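Local coordinates for protein alpha-acetolactate decarboxylase (Bacillus subtilis subsp. subtilis str. 168, PDB 5XNE) that catalyses the decarboxylation of (2S)-2-acetolactate to (R)-acetoin, a step toward butane-2,3-diol, and carries a bound zinc ion, at residues B[31-36]-B[111-116]; B[44-49]-B[53-58]; B[121-126]-B[174-179]. All blocks are in the same frame, centred on the assembly; numbering follows the deposited sequence.

Interaction 1 (B[31-36]-B[111-116])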
# COMPACT_ATOMS: atom_id res chain seq x y z
N GLY B 31 -18.06 -2.20 0.97
CA GLY B 31 -18.22 -2.65 -0.39
C GLY B 31 -19.38 -3.59 -0.59
O GLY B 31 -20.00 -4.06 0.37
N ASP B 32 -19.66 -3.87 -1.86
CA ASP B 32 -20.64 -4.88 -2.22
C ASP B 32 -20.01 -5.99 -3.06
O ASP B 32 -20.71 -6.81 -3.64
CB ASP B 32 -21.81 -4.25 -2.98
CG ASP B 32 -21.36 -3.41 -4.17
OD1 ASP B 32 -20.31 -3.70 -4.79
OD2 ASP B 32 -22.09 -2.44 -4.49
N PHE B 33 -18.68 -6.01 -3.09
CA PHE B 33 -17.91 -6.87 -3.97
C PHE B 33 -16.59 -7.17 -3.27
O PHE B 33 -15.99 -6.26 -2.71
CB PHE B 33 -17.68 -6.14 -5.30
CG PHE B 33 -16.87 -6.89 -6.32
CD1 PHE B 33 -15.47 -6.96 -6.22
CD2 PHE B 33 -17.49 -7.44 -7.43
CE1 PHE B 33 -14.73 -7.61 -7.18
CE2 PHE B 33 -16.75 -8.07 -8.41
CZ PHE B 33 -15.36 -8.14 -8.29
N GLY B 34 -16.15 -8.42 -3.28
CA GLY B 34 -14.82 -8.70 -2.74
C GLY B 34 -14.46 -10.16 -2.62
O GLY B 34 -15.27 -11.05 -2.93
N ILE B 35 -13.21 -10.39 -2.20
CA ILE B 35 -12.66 -11.74 -2.03
C ILE B 35 -11.75 -11.76 -0.81
O ILE B 35 -11.40 -10.71 -0.27
CB ILE B 35 -11.84 -12.22 -3.26
CG1 ILE B 35 -10.66 -11.28 -3.54
CG2 ILE B 35 -12.73 -12.35 -4.50
CD1 ILE B 35 -9.67 -11.83 -4.56
N GLY B 36 -11.40 -12.95 -0.35
CA GLY B 36 -10.49 -13.04 0.77
C GLY B 36 -10.63 -14.39 1.43
O GLY B 36 -10.98 -15.39 0.80
N ALA B 111 -11.43 -3.84 -10.04
CA ALA B 111 -12.23 -5.01 -9.71
C ALA B 111 -12.69 -5.59 -11.02
O ALA B 111 -12.98 -4.86 -11.98
CB ALA B 111 -13.41 -4.64 -8.83
N ILE B 112 -12.76 -6.91 -11.09
CA ILE B 112 -13.15 -7.56 -12.33
C ILE B 112 -14.07 -8.73 -12.08
O ILE B 112 -13.90 -9.50 -11.13
CB ILE B 112 -11.91 -8.00 -13.13
CG1 ILE B 112 -12.31 -8.64 -14.47
CG2 ILE B 112 -11.09 -8.98 -12.34
CD1 ILE B 112 -11.12 -8.89 -15.38
N ARG B 113 -15.07 -8.86 -12.96
CA ARG B 113 -16.09 -9.88 -12.85
C ARG B 113 -16.34 -10.51 -14.21
O ARG B 113 -16.48 -9.80 -15.21
CB ARG B 113 -17.36 -9.27 -12.29
CG ARG B 113 -18.49 -10.22 -12.10
CD ARG B 113 -19.66 -9.47 -11.52
NE ARG B 113 -20.84 -10.30 -11.52
CZ ARG B 113 -21.95 -10.00 -10.86
NH1 ARG B 113 -22.01 -8.89 -10.13
NH2 ARG B 113 -23.00 -10.82 -10.93
N ILE B 114 -16.39 -11.83 -14.22
CA ILE B 114 -16.68 -12.62 -15.40
C ILE B 114 -17.95 -13.41 -15.11
O ILE B 114 -17.95 -14.23 -14.20
CB ILE B 114 -15.56 -13.63 -15.71
CG1 ILE B 114 -14.31 -13.01 -16.33
CG2 ILE B 114 -16.05 -14.63 -16.66
CD1 ILE B 114 -13.30 -14.09 -16.71
N ASP B 115 -19.01 -13.18 -15.87
CA ASP B 115 -20.24 -13.94 -15.68
C ASP B 115 -20.56 -14.74 -16.92
O ASP B 115 -20.68 -14.18 -18.00
CB ASP B 115 -21.41 -13.02 -15.36
CG ASP B 115 -21.19 -12.20 -14.11
OD1 ASP B 115 -21.36 -12.75 -13.00
OD2 ASP B 115 -20.84 -11.02 -14.24
N GLY B 116 -20.68 -16.05 -16.77
CA GLY B 116 -21.02 -16.87 -17.92
C GLY B 116 -20.71 -18.33 -17.73
O GLY B 116 -20.87 -18.86 -16.63
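Phe33 carries the contact for 31-36, its ring meeting Ala111, Ile112 and Arg113 in turn. Ahead of it, Gly31 takes the chain out of helix 27-30 with a positive phi. Asp32 and Phe33 then both face Thr76 as the two-residue side of a classic beta bulge. The Phe33 side chain leaves with CG opposite the backbone N (chi1 179°), which aims the ring at the other strand. CE1 lies 3.6 Å from Ala111 CB, a methyl that approaches the ring obliquely. CZ comes within 3.5 Å of Ile112 O, which sits at the edge in the ring plane and so faces aromatic hydrogens instead of the pi cloud. Farther along that edge, CE2 is 4.1 Å from Arg113 CB. The strands cross nearly at right angles (94°), their axes 8.6 Å apart: two parts of the mixed beta fold of the acetolactate decarboxylase family packed orthogonally, with the Phe33 ring bridging the gap. Phe158 meets this ring edge-to-face, and Phe48 touches both Phe33 and Arg113. The extended Arg113 chain grips Asp115 side-on, with both nitrogens on one oxygen. NE gives a fairly straight bond (163°) of 2.9 Å to the syn lone pair of Asp115 OD1; NH2 reaches the same OD1 at 3.3 Å from above the carboxylate plane. After Phe33, Gly34 and Gly36 pair through their backbones with Gly47 and Leu45 of strand 44-48, while Ile35 between them turns its side chain to His173 and His175, two of the zinc ligands.

Interaction 2 (B[44-49]-B[53-58])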
# COMPACT_ATOMS: atom_id res chain seq x y z
N GLU B 44 -12.86 -19.89 1.70
CA GLU B 44 -12.63 -18.79 0.77
C GLU B 44 -13.81 -17.82 0.78
O GLU B 44 -14.97 -18.25 0.72
CB GLU B 44 -12.45 -19.34 -0.64
CG GLU B 44 -11.40 -20.42 -0.77
CD GLU B 44 -9.99 -19.84 -0.82
OE1 GLU B 44 -9.86 -18.61 -1.00
OE2 GLU B 44 -9.01 -20.61 -0.71
N LEU B 45 -13.53 -16.53 0.83
CA LEU B 45 -14.57 -15.51 0.72
C LEU B 45 -14.77 -15.07 -0.74
O LEU B 45 -13.80 -14.81 -1.46
CB LEU B 45 -14.22 -14.29 1.57
CG LEU B 45 -15.13 -13.07 1.48
CD1 LEU B 45 -16.43 -13.38 2.19
CD2 LEU B 45 -14.48 -11.87 2.13
N ILE B 46 -16.03 -14.93 -1.15
CA ILE B 46 -16.35 -14.32 -2.43
C ILE B 46 -17.68 -13.60 -2.30
O ILE B 46 -18.58 -14.08 -1.63
CB ILE B 46 -16.40 -15.37 -3.55
CG1 ILE B 46 -16.58 -14.75 -4.92
CG2 ILE B 46 -17.52 -16.38 -3.32
CD1 ILE B 46 -16.54 -15.82 -6.01
N GLY B 47 -17.79 -12.43 -2.90
CA GLY B 47 -19.07 -11.76 -2.93
C GLY B 47 -19.16 -10.74 -4.04
O GLY B 47 -18.15 -10.20 -4.51
N PHE B 48 -20.39 -10.49 -4.46
CA PHE B 48 -20.68 -9.49 -5.47
C PHE B 48 -22.18 -9.20 -5.37
O PHE B 48 -22.94 -10.02 -4.83
CB PHE B 48 -20.28 -9.96 -6.88
CG PHE B 48 -20.65 -11.39 -7.18
CD1 PHE B 48 -21.89 -11.70 -7.74
CD2 PHE B 48 -19.75 -12.41 -6.94
CE1 PHE B 48 -22.23 -13.02 -8.02
CE2 PHE B 48 -20.08 -13.73 -7.23
CZ PHE B 48 -21.32 -14.04 -7.78
N ASP B 49 -22.59 -8.03 -5.83
CA ASP B 49 -23.96 -7.56 -5.65
C ASP B 49 -24.42 -7.62 -4.19
O ASP B 49 -25.61 -7.80 -3.90
CB ASP B 49 -24.91 -8.38 -6.53
CG ASP B 49 -24.55 -8.29 -8.00
OD1 ASP B 49 -24.25 -7.18 -8.47
OD2 ASP B 49 -24.57 -9.34 -8.68
N TYR B 53 -20.27 -15.14 0.34
CA TYR B 53 -20.28 -16.55 0.71
C TYR B 53 -18.95 -17.02 1.26
O TYR B 53 -17.89 -16.50 0.87
CB TYR B 53 -20.65 -17.41 -0.49
CG TYR B 53 -22.07 -17.24 -0.96
CD1 TYR B 53 -22.41 -16.24 -1.85
CD2 TYR B 53 -23.08 -18.08 -0.49
CE1 TYR B 53 -23.72 -16.08 -2.28
CE2 TYR B 53 -24.39 -17.93 -0.92
CZ TYR B 53 -24.70 -16.93 -1.81
OH TYR B 53 -26.00 -16.78 -2.22
N ARG B 54 -19.02 -18.02 2.15
CA ARG B 54 -17.87 -18.79 2.61
C ARG B 54 -17.83 -20.12 1.86
O ARG B 54 -18.72 -20.96 2.04
CB ARG B 54 -17.95 -19.04 4.12
CG ARG B 54 -16.74 -19.80 4.69
CD ARG B 54 -17.01 -20.37 6.08
NE ARG B 54 -17.41 -19.39 7.09
CZ ARG B 54 -16.61 -18.93 8.05
NH1 ARG B 54 -15.34 -19.33 8.13
NH2 ARG B 54 -17.07 -18.05 8.93
N LEU B 55 -16.83 -20.32 1.01
CA LEU B 55 -16.69 -21.57 0.26
C LEU B 55 -15.75 -22.52 0.99
O LEU B 55 -14.59 -22.19 1.23
CB LEU B 55 -16.14 -21.30 -1.15
CG LEU B 55 -17.04 -20.83 -2.30
CD1 LEU B 55 -17.88 -21.98 -2.84
CD2 LEU B 55 -17.93 -19.68 -1.88
N ARG B 56 -16.25 -23.70 1.37
CA ARG B 56 -15.41 -24.66 2.09
C ARG B 56 -15.07 -25.89 1.26
O ARG B 56 -15.71 -26.20 0.26
CB ARG B 56 -16.10 -25.11 3.38
CG ARG B 56 -16.14 -24.09 4.50
CD ARG B 56 -16.62 -24.77 5.78
NE ARG B 56 -16.50 -23.91 6.96
CZ ARG B 56 -17.52 -23.35 7.59
NH1 ARG B 56 -18.77 -23.54 7.16
NH2 ARG B 56 -17.31 -22.60 8.65
N SER B 57 -14.06 -26.60 1.74
CA SER B 57 -13.56 -27.81 1.10
C SER B 57 -14.56 -28.97 1.03
O SER B 57 -14.33 -29.94 0.30
CB SER B 57 -12.33 -28.28 1.85
N ASP B 58 -15.63 -28.88 1.80
CA ASP B 58 -16.64 -29.93 1.80
C ASP B 58 -17.66 -29.72 0.69
O ASP B 58 -18.70 -30.37 0.66
CB ASP B 58 -17.34 -29.99 3.16
CG ASP B 58 -18.00 -28.67 3.55
OD1 ASP B 58 -18.05 -27.73 2.71
OD2 ASP B 58 -18.49 -28.57 4.69
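Ile46 and Leu55 make the tight part of this contact, a methyl-to-methyl meeting in which Ile46 CG2 lies 3.6 Å from Leu55 CD2. CG2 is put there by the first torsion of Ile46, which sends CG1 opposite the backbone N (chi1 -174°) and leaves CG2 between N and the carbonyl carbon. On the same face Tyr53 CB is 4.3 Å from Ile46 CG2, and Ile177 of strand 171-178 touches both Ile46 and Leu55, covering that part of the face. Between the strands four backbone bonds hold the register. Leu55 N gives a nearly straight bond (177°) of 2.8 Å to Glu44 O, and Glu44 N returns one to Leu55 O at 2.9 Å. Tyr53 N to Ile46 O is as short, 2.8 Å, whereas Ile46 N to Tyr53 O stretches to 3.2 Å. Where Leu45 and Arg54 form a non-hydrogen-bonded pair, few side-chain contacts cross between the segments: buried Leu45 brings CD1 to Tyr53 O, at 3.7 Å, and the partly exposed Arg54 turns to other partners. Its NH1 is bonded to Asp42 O, its NH2 is in a salt bridge with Asp68, and its guanidinium makes a cation-pi contact with Phe38. Arg54 CD in turn lies over the centre of the Arg56 guanidinium. At the inner end Glu44 bends at chi2 (-80°), carrying its carboxylate away from Leu55 to a salt bridge with Arg124 and a hydrogen bond from Val126 N; the nearest atom of the Glu44 side chain is about 4 Å from the zinc ion. Strands 44-48 and 51-56 thus form an antiparallel beta hairpin, one of whose arms borders the metal site.

Interaction 3 (B[121-126]-B[174-179]). With ZN (zinc ion), chain D.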
# COMPACT_ATOMS: atom_id res chain seq x y z
N VAL B 121 -12.71 -24.65 -14.86
CA VAL B 121 -12.20 -23.82 -13.76
C VAL B 121 -11.49 -24.74 -12.79
O VAL B 121 -12.03 -25.78 -12.42
CB VAL B 121 -13.31 -23.05 -13.00
CG1 VAL B 121 -12.69 -22.11 -11.96
CG2 VAL B 121 -14.20 -22.27 -13.94
N GLN B 122 -10.28 -24.37 -12.39
CA GLN B 122 -9.61 -25.09 -11.32
C GLN B 122 -9.49 -24.18 -10.12
O GLN B 122 -9.03 -23.05 -10.23
CB GLN B 122 -8.23 -25.59 -11.72
CG GLN B 122 -7.61 -26.43 -10.62
CD GLN B 122 -6.25 -26.97 -10.98
OE1 GLN B 122 -5.25 -26.25 -10.94
NE2 GLN B 122 -6.21 -28.24 -11.34
N THR B 123 -9.92 -24.69 -8.97
CA THR B 123 -9.85 -23.93 -7.73
C THR B 123 -9.21 -24.70 -6.60
O THR B 123 -9.04 -25.92 -6.67
CB THR B 123 -11.24 -23.50 -7.24
OG1 THR B 123 -11.96 -24.65 -6.80
CG2 THR B 123 -12.02 -22.78 -8.35
N ARG B 124 -8.86 -23.95 -5.56
CA ARG B 124 -8.57 -24.50 -4.24
C ARG B 124 -9.49 -23.87 -3.20
O ARG B 124 -10.03 -22.79 -3.41
CB ARG B 124 -7.13 -24.24 -3.83
CG ARG B 124 -6.81 -22.75 -3.66
CD ARG B 124 -6.54 -22.39 -2.19
NE ARG B 124 -6.51 -20.94 -1.99
CZ ARG B 124 -5.38 -20.26 -1.99
NH1 ARG B 124 -4.23 -20.94 -2.16
NH2 ARG B 124 -5.36 -18.93 -1.81
N THR B 125 -9.65 -24.54 -2.06
CA THR B 125 -10.26 -23.90 -0.91
C THR B 125 -9.37 -24.14 0.29
O THR B 125 -9.18 -25.28 0.71
CB THR B 125 -11.67 -24.44 -0.60
OG1 THR B 125 -11.61 -25.85 -0.37
CG2 THR B 125 -12.64 -24.14 -1.74
N VAL B 126 -8.79 -23.08 0.84
CA VAL B 126 -8.04 -23.24 2.09
C VAL B 126 -8.98 -23.78 3.16
O VAL B 126 -10.19 -23.48 3.17
CB VAL B 126 -7.39 -21.92 2.58
CG1 VAL B 126 -6.24 -21.50 1.65
CG2 VAL B 126 -8.44 -20.82 2.73
N LEU B 174 -8.30 -13.95 -8.33
CA LEU B 174 -9.68 -14.25 -8.71
C LEU B 174 -10.23 -15.43 -7.93
O LEU B 174 -9.52 -16.43 -7.72
CB LEU B 174 -9.78 -14.55 -10.22
CG LEU B 174 -9.16 -13.51 -11.15
CD1 LEU B 174 -9.09 -14.08 -12.57
CD2 LEU B 174 -9.93 -12.21 -11.13
N HIS B 175 -11.49 -15.32 -7.51
CA HIS B 175 -12.21 -16.43 -6.92
C HIS B 175 -13.40 -16.80 -7.83
O HIS B 175 -13.74 -16.04 -8.72
CB HIS B 175 -12.70 -16.09 -5.51
CG HIS B 175 -11.60 -16.04 -4.48
ND1 HIS B 175 -11.85 -15.93 -3.14
CD2 HIS B 175 -10.25 -16.09 -4.61
CE1 HIS B 175 -10.70 -15.92 -2.47
NE2 HIS B 175 -9.72 -16.01 -3.35
N PHE B 176 -14.00 -17.96 -7.59
CA PHE B 176 -15.10 -18.45 -8.41
C PHE B 176 -16.22 -19.03 -7.54
O PHE B 176 -15.94 -19.67 -6.53
CB PHE B 176 -14.58 -19.52 -9.38
CG PHE B 176 -15.67 -20.29 -10.08
CD1 PHE B 176 -16.39 -19.71 -11.11
CD2 PHE B 176 -15.96 -21.59 -9.71
CE1 PHE B 176 -17.41 -20.44 -11.77
CE2 PHE B 176 -16.97 -22.32 -10.35
CZ PHE B 176 -17.68 -21.74 -11.38
N ILE B 177 -17.47 -18.80 -7.94
CA ILE B 177 -18.60 -19.51 -7.35
C ILE B 177 -19.57 -19.90 -8.47
O ILE B 177 -19.78 -19.13 -9.42
CB ILE B 177 -19.30 -18.67 -6.25
CG1 ILE B 177 -20.31 -19.53 -5.48
CG2 ILE B 177 -19.93 -17.41 -6.83
CD1 ILE B 177 -20.78 -18.90 -4.16
N ASP B 178 -20.13 -21.10 -8.39
CA ASP B 178 -21.04 -21.53 -9.44
C ASP B 178 -22.42 -20.91 -9.27
O ASP B 178 -22.75 -20.33 -8.22
CB ASP B 178 -21.13 -23.06 -9.49
CG ASP B 178 -21.96 -23.63 -8.35
OD1 ASP B 178 -21.74 -23.25 -7.18
OD2 ASP B 178 -22.85 -24.45 -8.64
N GLU B 179 -23.25 -21.00 -10.30
CA GLU B 179 -24.56 -20.36 -10.24
C GLU B 179 -25.44 -20.99 -9.16
O GLU B 179 -26.29 -20.32 -8.57
CB GLU B 179 -25.27 -20.42 -11.60
CG GLU B 179 -26.50 -19.53 -11.67
CD GLU B 179 -26.20 -18.14 -12.23
OE1 GLU B 179 -25.01 -17.86 -12.53
OE2 GLU B 179 -27.14 -17.32 -12.36
ZN ZN D . -7.54 -16.05 -2.85
O HOH W 1 -5.56 -16.10 -1.64
O HOH W 2 -7.85 -14.90 -0.96
O HOH W 3 -7.66 -17.70 -1.27
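Val121 packs over the ring of Phe176, joining strands 117-124 and 171-178. These strands are not bonded to each other; each pairs antiparallel with both 151-160 and 184-192, so they face one another across a curled piece of beta structure, the CA atoms of Thr123 and Phe176 being the nearest pair. The apolar contacts centre on the aromatic ring. Val121 CG2 stands 4.2 Å from the Phe176 ring centroid and only 8° off the ring normal, a CH-pi contact, while its other methyl, CG1, is 4.0 Å from Phe176 CG. Backbone N of Asp178 lies above the opposite face, so both faces have a neighbour, the second only near the rim. The ring reaches Val121 because Phe176 CG is placed beside its carbonyl carbon, away from N (chi1 168°). Thr123 adds a lighter touch through CG2, 4.3 Å from Phe176 CB, and directs OG1 to Gly184 O. Metal bonding occupies the other end. His175 NE2 binds the zinc ion at 2.2 Å, with His173, His186 and three waters completing six ligands, and its ND1 is hydrogen-bonded to Leu45 O of strand 44-48, which packs against this one. That second-shell bond fixes the rotation of the imidazole and presents NE2 to the metal. A charged group borders the site. The buried Arg124, bent at chi2, has NH1 bonded to Thr232 O and Val126 CG1 over one face of its guanidinium. Waters 1 and 3 lie in the guanidinium plane at its edge, where Arg124 NH2 is 2.8 Å from the oxygen of water 1 and 2.7 Å from that of water 3.

How the interactions relate
All three contacts are buried, and strand 44-48 links them: it is the sheet neighbour of strand 33-37 in interaction 1, forms one arm of the hairpin in interaction 2, and packs with its polar groups turned to the zinc-binding end of interaction 3. Only interaction 2 joins its segments by backbone bonding, with Arg54 partly exposed. Interactions 1 and 3 instead join non-adjacent strands through an aromatic ring, met mainly at its edge in 31-36/111-116 and over its face in 121-126/174-179. The metal chemistry belongs to interaction 3, with Glu44 of interaction 2 close by, whereas the Phe33 side chain of interaction 1 lies about 12 Å from the zinc ion.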